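Local coordinates for protein minor fimbrium subunit Mfa5 (Porphyromonas gingivalis ATCC 33277, PDB 6TO1) that serves as an accessory subunit of the minor fimbriae, surface pili that mediate biofilm formation and adhesion to host cells and other oral bacteria, at residues Gly531-Leu539 / Ala560-Phe569. Numbering follows the deposited sequence.
With PO4 (phosphate ion), chain E.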
# COMPACT_ATOMS: atom_id res chain seq x y z
N GLY A 531 -42.84 -1.78 -14.87
CA GLY A 531 -43.87 -2.01 -13.89
C GLY A 531 -44.80 -3.14 -14.32
O GLY A 531 -44.56 -3.83 -15.31
N VAL A 532 -45.83 -3.34 -13.50
CA VAL A 532 -46.85 -4.34 -13.78
C VAL A 532 -48.23 -3.77 -13.50
O VAL A 532 -48.39 -2.81 -12.75
CB VAL A 532 -46.66 -5.62 -12.95
CG1 VAL A 532 -45.33 -6.28 -13.25
CG2 VAL A 532 -46.80 -5.33 -11.45
N ILE A 533 -49.24 -4.39 -14.12
CA ILE A 533 -50.63 -4.11 -13.81
C ILE A 533 -51.31 -5.44 -13.56
O ILE A 533 -51.35 -6.30 -14.45
CB ILE A 533 -51.33 -3.31 -14.92
CG1 ILE A 533 -50.76 -1.89 -14.92
CG2 ILE A 533 -52.85 -3.28 -14.72
CD1 ILE A 533 -51.15 -1.00 -16.10
N LYS A 534 -51.76 -5.64 -12.33
CA LYS A 534 -52.44 -6.85 -11.95
C LYS A 534 -53.94 -6.61 -12.10
O LYS A 534 -54.44 -5.53 -11.79
CB LYS A 534 -52.12 -7.21 -10.50
CG LYS A 534 -50.65 -7.47 -10.26
CD LYS A 534 -50.43 -8.03 -8.88
CE LYS A 534 -49.67 -7.05 -7.98
NZ LYS A 534 -49.22 -7.74 -6.71
N ARG A 535 -54.65 -7.62 -12.61
CA ARG A 535 -56.10 -7.61 -12.71
C ARG A 535 -56.66 -8.63 -11.73
O ARG A 535 -56.25 -9.79 -11.73
CB ARG A 535 -56.52 -7.93 -14.15
CG ARG A 535 -56.03 -6.88 -15.13
CD ARG A 535 -56.59 -7.12 -16.54
NE ARG A 535 -55.90 -8.22 -17.20
CZ ARG A 535 -55.92 -8.44 -18.51
NH1 ARG A 535 -56.64 -7.67 -19.31
NH2 ARG A 535 -55.22 -9.45 -19.01
N HIS A 536 -57.56 -8.18 -10.87
CA HIS A 536 -58.19 -9.03 -9.87
C HIS A 536 -59.68 -9.14 -10.19
O HIS A 536 -60.28 -8.21 -10.74
CB HIS A 536 -58.04 -8.47 -8.46
CG HIS A 536 -56.64 -8.09 -8.10
ND1 HIS A 536 -55.80 -8.94 -7.42
CD2 HIS A 536 -55.94 -6.95 -8.32
CE1 HIS A 536 -54.63 -8.34 -7.22
NE2 HIS A 536 -54.68 -7.14 -7.77
N TYR A 537 -60.27 -10.28 -9.84
CA TYR A 537 -61.65 -10.62 -10.20
C TYR A 537 -62.37 -11.04 -8.92
O TYR A 537 -62.19 -12.15 -8.42
CB TYR A 537 -61.65 -11.73 -11.25
CG TYR A 537 -60.82 -11.36 -12.46
CD1 TYR A 537 -61.38 -10.66 -13.51
CD2 TYR A 537 -59.44 -11.66 -12.53
CE1 TYR A 537 -60.65 -10.28 -14.58
CE2 TYR A 537 -58.70 -11.31 -13.63
CZ TYR A 537 -59.31 -10.61 -14.66
OH TYR A 537 -58.62 -10.21 -15.78
N VAL A 538 -63.19 -10.13 -8.39
CA VAL A 538 -63.71 -10.28 -7.04
C VAL A 538 -65.23 -10.15 -7.00
O VAL A 538 -65.87 -9.57 -7.88
CB VAL A 538 -63.06 -9.25 -6.08
CG1 VAL A 538 -61.53 -9.48 -6.00
CG2 VAL A 538 -63.38 -7.84 -6.49
N LEU A 539 -65.78 -10.61 -5.88
CA LEU A 539 -67.20 -10.79 -5.68
C LEU A 539 -67.81 -9.60 -4.95
O LEU A 539 -67.25 -9.14 -3.94
CB LEU A 539 -67.44 -12.07 -4.88
CG LEU A 539 -68.88 -12.47 -4.53
CD1 LEU A 539 -69.61 -12.73 -5.84
CD2 LEU A 539 -68.96 -13.67 -3.61
N ALA A 560 -62.34 -8.77 -0.88
CA ALA A 560 -63.48 -9.55 -1.31
C ALA A 560 -63.04 -10.90 -1.85
O ALA A 560 -61.89 -11.11 -2.25
CB ALA A 560 -64.28 -8.79 -2.38
N HIS A 561 -64.00 -11.81 -1.89
CA HIS A 561 -63.77 -13.14 -2.41
C HIS A 561 -63.25 -13.10 -3.84
O HIS A 561 -63.79 -12.40 -4.70
CB HIS A 561 -65.07 -13.93 -2.37
CG HIS A 561 -64.96 -15.31 -2.92
ND1 HIS A 561 -64.14 -16.28 -2.36
CD2 HIS A 561 -65.55 -15.90 -3.99
CE1 HIS A 561 -64.25 -17.40 -3.05
NE2 HIS A 561 -65.11 -17.20 -4.04
N VAL A 562 -62.19 -13.87 -4.08
CA VAL A 562 -61.57 -13.97 -5.40
C VAL A 562 -62.28 -15.06 -6.20
O VAL A 562 -62.36 -16.21 -5.77
CB VAL A 562 -60.06 -14.28 -5.28
CG1 VAL A 562 -59.48 -14.48 -6.65
CG2 VAL A 562 -59.38 -13.16 -4.57
N LEU A 563 -62.78 -14.69 -7.39
CA LEU A 563 -63.56 -15.60 -8.22
C LEU A 563 -62.74 -16.28 -9.31
O LEU A 563 -63.16 -17.33 -9.82
CB LEU A 563 -64.71 -14.85 -8.90
CG LEU A 563 -65.79 -14.33 -7.97
CD1 LEU A 563 -66.63 -13.24 -8.65
CD2 LEU A 563 -66.65 -15.50 -7.52
N GLN A 564 -61.63 -15.69 -9.69
CA GLN A 564 -60.85 -16.10 -10.84
C GLN A 564 -59.41 -15.67 -10.57
O GLN A 564 -59.19 -14.60 -10.00
CB GLN A 564 -61.40 -15.45 -12.09
CG GLN A 564 -60.61 -15.64 -13.33
CD GLN A 564 -61.35 -15.11 -14.52
OE1 GLN A 564 -62.19 -15.79 -15.09
NE2 GLN A 564 -61.05 -13.88 -14.90
N SER A 565 -58.44 -16.49 -10.98
CA SER A 565 -57.05 -16.18 -10.69
C SER A 565 -56.66 -14.80 -11.19
O SER A 565 -56.97 -14.39 -12.32
CB SER A 565 -56.13 -17.22 -11.34
OG SER A 565 -56.36 -18.51 -10.80
N GLN A 566 -55.93 -14.06 -10.35
CA GLN A 566 -55.35 -12.80 -10.79
C GLN A 566 -54.49 -13.04 -12.02
O GLN A 566 -53.90 -14.11 -12.19
CB GLN A 566 -54.55 -12.20 -9.64
CG GLN A 566 -53.77 -10.97 -10.00
CD GLN A 566 -52.28 -11.23 -9.99
OE1 GLN A 566 -51.71 -11.67 -9.00
NE2 GLN A 566 -51.63 -10.95 -11.12
N ASP A 567 -54.48 -12.07 -12.93
CA ASP A 567 -53.61 -12.14 -14.10
C ASP A 567 -52.98 -10.77 -14.32
O ASP A 567 -53.28 -9.80 -13.62
CB ASP A 567 -54.34 -12.65 -15.36
CG ASP A 567 -55.49 -11.74 -15.82
OD1 ASP A 567 -55.44 -10.52 -15.63
OD2 ASP A 567 -56.45 -12.26 -16.42
N PHE A 568 -52.09 -10.69 -15.30
CA PHE A 568 -51.40 -9.46 -15.62
C PHE A 568 -51.88 -8.91 -16.95
O PHE A 568 -52.29 -9.66 -17.84
CB PHE A 568 -49.89 -9.68 -15.69
CG PHE A 568 -49.28 -9.98 -14.38
CD1 PHE A 568 -49.11 -11.28 -13.96
CD2 PHE A 568 -48.88 -8.95 -13.53
CE1 PHE A 568 -48.55 -11.58 -12.74
CE2 PHE A 568 -48.31 -9.26 -12.29
CZ PHE A 568 -48.15 -10.57 -11.90
N PHE A 569 -51.80 -7.59 -17.06
CA PHE A 569 -52.17 -6.83 -18.25
C PHE A 569 -50.91 -6.36 -18.95
O PHE A 569 -50.02 -5.79 -18.31
CB PHE A 569 -53.04 -5.62 -17.89
CG PHE A 569 -53.14 -4.58 -18.99
CD1 PHE A 569 -54.06 -4.72 -20.01
CD2 PHE A 569 -52.32 -3.46 -18.98
CE1 PHE A 569 -54.16 -3.76 -21.02
CE2 PHE A 569 -52.40 -2.51 -19.98
CZ PHE A 569 -53.33 -2.65 -21.00
P PO4 E . -63.44 -15.54 1.06
O1 PO4 E . -63.54 -14.04 0.90
O2 PO4 E . -64.81 -16.16 1.15
O3 PO4 E . -62.66 -15.80 2.33
O4 PO4 E . -62.67 -16.14 -0.10
O HOH W 1 -48.44 -6.27 -16.06
O HOH W 2 -58.26 -12.12 -9.02
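In the mixed sheet of the last of the three N-terminal domains in the model, strand 531-539 pairs antiparallel with strand 565-568 and, past a corner, more weakly with 562-563. Strand 634-643 runs parallel to 531-539 on its other side. Arg-535 and Asp-567 form a hydrogen-bonded pair; Arg-535 N reaches Asp-567 O at 2.8 Å. Further along, Leu-563 N donates to Tyr-537 O (2.8 Å). Between these bonds segment 560-569 turns a corner at Gln-564. There water 2 bridges the backbones, accepting from Tyr-537 N and donating to Gln-564 O. The side chains of Arg-535, Tyr-537, Gln-564 and Asp-567 share one face of the sheet. The Asp-567 carboxylate stands between its backbone N and carbonyl carbon (chi1 62°), which brings OD1 to the Arg-535 guanidinium. This salt bridge, Arg-535 NE to Asp-567 OD1, is 2.8 Å long; the two planes are 57° apart. Phe-569 CB lies over one guanidinium face, toward its rim, and Arg-535 NH1 is held by Pro-597 O. Gln-564 NE2 sits 3.3 Å above the centre of the Tyr-537 ring, with the amide turned 65° from it; NE2 also hydrogen-bonds to Asn-600 OD1. On the other face, Lys-534 CG packs against Phe-568 CE2 at 3.6 Å, while Lys-534 NZ forms a salt bridge with Asp-476. At the far end, His-561 ND1 donates a nearly straight 2.7 Å bond to O4 of a phosphate, probably from the crystallisation liquor.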